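Local coordinates for DNA repair and recombination protein radB (Thermococcus kodakarensis, PDB 2CVF) that probably takes part in DNA repair and homologous recombination, as a RecA-like protein that binds DNA and has very weak ATPase activity, at residues F17-L22 against N146-V151; D52-F57 against D112-H117. One frame throughout, in Å; residues are numbered along the deposited sequence.

Both contacts belong to the RecA-like core and its five-stranded parallel sheet, 25-27, 150-154, 109-111, 48-51 and 80-81 in order across it. Contact 1 lies at the start of the sheet strands, where the loop before strand 25-27 meets the chain entering strand 150-154. Contact 2 lies where the loops after strands 48-51 and 109-111 meet, at the strand ends, the side on which the predicted ATP-binding loop follows strand 25-27. Along the chain 17-22 comes first, then 52-57 and 112-117, and 146-151 last, so contact 1 encloses contact 2. Their centres are about 19 Å apart, yet Val-151 CG1 lies 3.4 Å from Ser-113 OG.

Contact 1 (F17-L22 against N146-V151); sequences FAPGVL and NIPVIV
Ile-150 lays its CD1 methyl over one face of the Phe-17 ring, a CH-pi contact 3.8 Å from the ring centroid and displaced toward the rim on the CE1 and CZ side. The two side chains cross at nearly a right angle. Ile-150 CG1 stands anti to its own carbonyl carbon (chi1 -73°), and from there the ethyl branch reaches the ring.

Two residues before Ile-150, the Pro-148 ring fills the bend made by Ala-18 and Pro-19: its CB lies 3.3 Å from Ala-18 O, while its CG rests 3.5 Å from Pro-19 CA. Pro-19 CB in turn leans on the carbonyl of Asn-146, the C-prime residue of the Schellman motif that ends helix 134-144. Gly-20, with positive phi and no side chain, lays its backbone close over Asn-146 and Ile-147, its N 3.6 Å from Asn-146 C. Leu-22 lies alongside two valines, its CG 4.2 Å from Val-149 CB and its CB 4.0 Å from Val-151 CG2. A backbone hydrogen bond joins Val-149 to Thr-23, just before strand 25-27.

Side chain to side chain, the match is wholly apolar; this part of the contact holds by shape and the burial of hydrocarbon.

Contact 2 (D52-F57 against D112-H117); sequences DTEGGF and DSITAH
Asp-112 presses its side chain against the backbone of Asp-52 and Thr-53. Its CB lies 3.5 Å from both Thr-53 N and Asp-52 CA, where the chain leaves strand 48-51. With CG turned anti to its own carbonyl carbon (chi1 -65°), the carboxylate carries on along Asp-52: CG is 3.6 Å from Asp-52 CA, and OD1 sits beside the same CA and the CB of Asp-52. Asp-52 thus meets Asp-112 through CA and CB, not through its carboxylate. The Asp-112 side chain as a whole comes within about 5 Å of that of Thr-34, in the predicted ATP site.

The main chain of Asp-112 supplies the polar link. Thr-53 OG1 donates a hydrogen bond of 2.5 Å to Asp-112 O, a length not to be read as strength, approaching from above the carbonyl plane (72° out of it) instead of along a lone pair. The peptide bond that follows this carbonyl, into Ser-113, is cis.

Nearer solvent, Glu-54 extends beyond CG and crosses Ile-114 at about a right angle, with its OE2 3.2 Å from Ile-114 CD1. Gln-154 and Asn-153, at the end of strand 150-154, touch Glu-54 and Ile-114 respectively.

An aspartate directly after a hydrophobic strand, here 109-111, and close to the P-loop is consistent with the Walker B position of P-loop NTPases; the cis peptide that follows it is also found after the Walker B aspartate in RecA.

Contact 1 (F17-L22 against N146-V151)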
loop_
_atom_site.group_PDB
_atom_site.type_symbol
_atom_site.label_atom_id
_atom_site.label_comp_id
_atom_site.label_asym_id
_atom_site.label_seq_id
_atom_site.Cartn_x
_atom_site.Cartn_y
_atom_site.Cartn_z
ATOM N N PHE A 17 -6.321 -5.568 7.681
ATOM C CA PHE A 17 -5.412 -4.510 8.006
ATOM C C PHE A 17 -5.992 -3.946 9.315
ATOM O O PHE A 17 -6.306 -4.722 10.240
ATOM C CB PHE A 17 -5.359 -3.493 6.850
ATOM C CG PHE A 17 -4.482 -3.930 5.687
ATOM C CD1 PHE A 17 -3.087 -3.880 5.786
ATOM C CD2 PHE A 17 -5.046 -4.352 4.488
ATOM C CE1 PHE A 17 -2.262 -4.237 4.705
ATOM C CE2 PHE A 17 -4.229 -4.710 3.402
ATOM C CZ PHE A 17 -2.831 -4.649 3.514
ATOM N N ALA A 18 -6.184 -2.629 9.382
ATOM C CA ALA A 18 -6.735 -1.986 10.573
ATOM C C ALA A 18 -6.957 -0.501 10.321
ATOM O O ALA A 18 -6.194 0.128 9.593
ATOM C CB ALA A 18 -5.777 -2.172 11.746
ATOM N N PRO A 19 -8.064 0.048 10.839
ATOM C CA PRO A 19 -8.413 1.466 10.699
ATOM C C PRO A 19 -7.539 2.332 11.620
ATOM O O PRO A 19 -6.748 1.818 12.434
ATOM C CB PRO A 19 -9.864 1.509 11.179
ATOM C CG PRO A 19 -10.367 0.150 10.886
ATOM C CD PRO A 19 -9.219 -0.718 11.325
ATOM N N GLY A 20 -7.688 3.648 11.502
ATOM C CA GLY A 20 -6.915 4.540 12.348
ATOM C C GLY A 20 -5.412 4.553 12.082
ATOM O O GLY A 20 -4.764 5.576 12.317
ATOM N N VAL A 21 -4.848 3.430 11.627
ATOM C CA VAL A 21 -3.424 3.350 11.351
ATOM C C VAL A 21 -3.103 2.992 9.907
ATOM O O VAL A 21 -3.943 2.433 9.188
ATOM C CB VAL A 21 -2.722 2.334 12.252
ATOM C CG1 VAL A 21 -2.801 0.928 11.646
ATOM C CG2 VAL A 21 -1.286 2.774 12.496
ATOM N N LEU A 22 -1.864 3.317 9.516
ATOM C CA LEU A 22 -1.336 3.062 8.174
ATOM C C LEU A 22 -0.541 1.743 8.224
ATOM O O LEU A 22 0.376 1.572 9.053
ATOM C CB LEU A 22 -0.377 4.192 7.746
ATOM C CG LEU A 22 -0.636 5.711 7.814
ATOM C CD1 LEU A 22 -1.580 6.060 8.947
ATOM C CD2 LEU A 22 0.687 6.456 7.989
ATOM N N ASN A 146 -10.056 8.022 11.807
ATOM C CA ASN A 146 -10.455 6.613 11.849
ATOM C C ASN A 146 -10.346 5.850 10.535
ATOM O O ASN A 146 -10.936 4.770 10.378
ATOM C CB ASN A 146 -11.889 6.518 12.369
ATOM C CG ASN A 146 -11.972 6.568 13.894
ATOM O OD1 ASN A 146 -12.609 7.453 14.480
ATOM N ND2 ASN A 146 -11.351 5.594 14.542
ATOM N N ILE A 147 -9.488 6.360 9.652
ATOM C CA ILE A 147 -9.282 5.827 8.301
ATOM C C ILE A 147 -7.981 5.037 8.131
ATOM O O ILE A 147 -6.993 5.288 8.823
ATOM C CB ILE A 147 -9.284 7.012 7.288
ATOM C CG1 ILE A 147 -9.609 6.554 5.872
ATOM C CG2 ILE A 147 -7.941 7.724 7.318
ATOM C CD1 ILE A 147 -9.362 7.667 4.819
ATOM N N PRO A 148 -8.007 4.014 7.269
ATOM C CA PRO A 148 -6.834 3.182 6.986
ATOM C C PRO A 148 -6.187 3.582 5.637
ATOM O O PRO A 148 -6.877 3.848 4.648
ATOM C CB PRO A 148 -7.416 1.757 6.934
ATOM C CG PRO A 148 -8.888 1.903 7.308
ATOM C CD PRO A 148 -9.235 3.300 6.899
ATOM N N VAL A 149 -4.861 3.607 5.593
ATOM C CA VAL A 149 -4.124 3.979 4.384
ATOM C C VAL A 149 -3.115 2.856 4.102
ATOM O O VAL A 149 -2.796 2.062 5.000
ATOM C CB VAL A 149 -3.344 5.359 4.607
ATOM C CG1 VAL A 149 -2.505 5.765 3.391
ATOM C CG2 VAL A 149 -4.318 6.469 4.947
ATOM N N ILE A 150 -2.637 2.786 2.858
ATOM C CA ILE A 150 -1.626 1.818 2.432
ATOM C C ILE A 150 -0.525 2.630 1.789
ATOM O O ILE A 150 -0.754 3.333 0.804
ATOM C CB ILE A 150 -2.125 0.792 1.406
ATOM C CG1 ILE A 150 -3.048 -0.225 2.080
ATOM C CG2 ILE A 150 -0.932 0.065 0.768
ATOM C CD1 ILE A 150 -2.364 -1.056 3.107
ATOM N N VAL A 151 0.664 2.514 2.371
ATOM C CA VAL A 151 1.887 3.196 1.957
ATOM C C VAL A 151 2.729 2.182 1.176
ATOM O O VAL A 151 3.236 1.236 1.766
ATOM C CB VAL A 151 2.656 3.649 3.230
ATOM C CG1 VAL A 151 3.691 4.705 2.892
ATOM C CG2 VAL A 151 1.668 4.162 4.302
#

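Contact 2 (D52-F57 against D112-H117)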
loop_
_atom_site.group_PDB
_atom_site.type_symbol
_atom_site.label_atom_id
_atom_site.label_comp_id
_atom_site.label_asym_id
_atom_site.label_seq_id
_atom_site.Cartn_x
_atom_site.Cartn_y
_atom_site.Cartn_z
ATOM N N ASP A 52 -0.707 7.006 -7.036
ATOM C CA ASP A 52 0.447 6.326 -7.602
ATOM C C ASP A 52 1.341 7.397 -8.200
ATOM O O ASP A 52 0.870 8.461 -8.574
ATOM C CB ASP A 52 0.039 5.213 -8.615
ATOM C CG ASP A 52 -0.722 5.739 -9.849
ATOM O OD1 ASP A 52 -1.931 6.096 -9.738
ATOM O OD2 ASP A 52 -0.102 5.734 -10.945
ATOM N N THR A 53 2.640 7.187 -8.127
ATOM C CA THR A 53 3.557 8.165 -8.678
ATOM C C THR A 53 4.384 7.496 -9.738
ATOM O O THR A 53 5.304 8.088 -10.291
ATOM C CB THR A 53 4.477 8.741 -7.609
ATOM O OG1 THR A 53 3.966 8.413 -6.302
ATOM C CG2 THR A 53 4.582 10.273 -7.781
ATOM N N GLU A 54 4.063 6.236 -9.991
ATOM C CA GLU A 54 4.747 5.466 -11.004
ATOM C C GLU A 54 3.694 4.546 -11.574
ATOM O O GLU A 54 2.528 4.927 -11.711
ATOM C CB GLU A 54 5.927 4.696 -10.397
ATOM C CG GLU A 54 5.576 3.735 -9.261
ATOM C CD GLU A 54 6.777 3.413 -8.387
ATOM O OE1 GLU A 54 7.297 2.283 -8.463
ATOM O OE2 GLU A 54 7.197 4.298 -7.621
ATOM N N GLY A 55 4.110 3.366 -11.991
ATOM C CA GLY A 55 3.152 2.416 -12.504
ATOM C C GLY A 55 2.242 1.999 -11.364
ATOM O O GLY A 55 2.465 2.340 -10.198
ATOM N N GLY A 56 1.243 1.208 -11.703
ATOM C CA GLY A 56 0.287 0.771 -10.720
ATOM C C GLY A 56 -1.034 0.820 -11.435
ATOM O O GLY A 56 -1.460 -0.184 -11.998
ATOM N N PHE A 57 -1.596 2.024 -11.508
ATOM C CA PHE A 57 -2.891 2.293 -12.136
ATOM C C PHE A 57 -3.211 1.412 -13.325
ATOM O O PHE A 57 -2.447 1.374 -14.280
ATOM C CB PHE A 57 -2.957 3.764 -12.584
ATOM C CG PHE A 57 -4.126 4.531 -12.004
ATOM C CD1 PHE A 57 -5.264 3.853 -11.528
ATOM C CD2 PHE A 57 -4.084 5.924 -11.935
ATOM C CE1 PHE A 57 -6.347 4.567 -11.001
ATOM C CE2 PHE A 57 -5.139 6.662 -11.419
ATOM C CZ PHE A 57 -6.280 5.990 -10.943
ATOM N N ASP A 112 2.356 5.695 -3.583
ATOM C CA ASP A 112 3.461 5.091 -4.346
ATOM C C ASP A 112 4.746 5.963 -4.544
ATOM O O ASP A 112 5.102 6.259 -5.689
ATOM C CB ASP A 112 2.946 4.704 -5.751
ATOM C CG ASP A 112 1.885 3.602 -5.738
ATOM O OD1 ASP A 112 0.691 3.932 -5.873
ATOM O OD2 ASP A 112 2.242 2.401 -5.631
ATOM N N SER A 113 5.457 6.439 -3.520
ATOM C CA SER A 113 5.266 6.310 -2.074
ATOM C C SER A 113 6.701 6.524 -1.554
ATOM O O SER A 113 6.934 6.964 -0.405
ATOM C CB SER A 113 4.780 4.914 -1.684
ATOM O OG SER A 113 4.101 4.903 -0.433
ATOM N N ILE A 114 7.642 6.233 -2.460
ATOM C CA ILE A 114 9.082 6.336 -2.225
ATOM C C ILE A 114 9.802 7.540 -2.877
ATOM O O ILE A 114 9.222 8.611 -3.066
ATOM C CB ILE A 114 9.859 5.002 -2.608
ATOM C CG1 ILE A 114 9.920 4.799 -4.133
ATOM C CG2 ILE A 114 9.267 3.806 -1.873
ATOM C CD1 ILE A 114 8.615 4.378 -4.779
ATOM N N THR A 115 11.080 7.320 -3.189
ATOM C CA THR A 115 12.008 8.286 -3.746
ATOM C C THR A 115 11.655 8.995 -5.052
ATOM O O THR A 115 10.678 8.672 -5.724
ATOM C CB THR A 115 13.406 7.614 -3.835
ATOM O OG1 THR A 115 14.366 8.498 -4.429
ATOM C CG2 THR A 115 13.324 6.323 -4.624
ATOM N N ALA A 116 12.501 9.967 -5.386
ATOM C CA ALA A 116 12.392 10.798 -6.574
ATOM C C ALA A 116 13.772 11.325 -6.940
ATOM O O ALA A 116 14.723 11.237 -6.152
ATOM C CB ALA A 116 11.501 11.958 -6.290
ATOM N N HIS A 117 13.877 11.927 -8.120
ATOM C CA HIS A 117 15.154 12.476 -8.541
ATOM C C HIS A 117 15.172 13.866 -9.143
ATOM O O HIS A 117 14.179 14.358 -9.681
ATOM C CB HIS A 117 15.889 11.508 -9.455
ATOM C CG HIS A 117 17.111 10.927 -8.830
ATOM N ND1 HIS A 117 17.065 10.193 -7.665
ATOM C CD2 HIS A 117 18.416 11.012 -9.170
ATOM C CE1 HIS A 117 18.291 9.852 -7.312
ATOM N NE2 HIS A 117 19.129 10.339 -8.207
#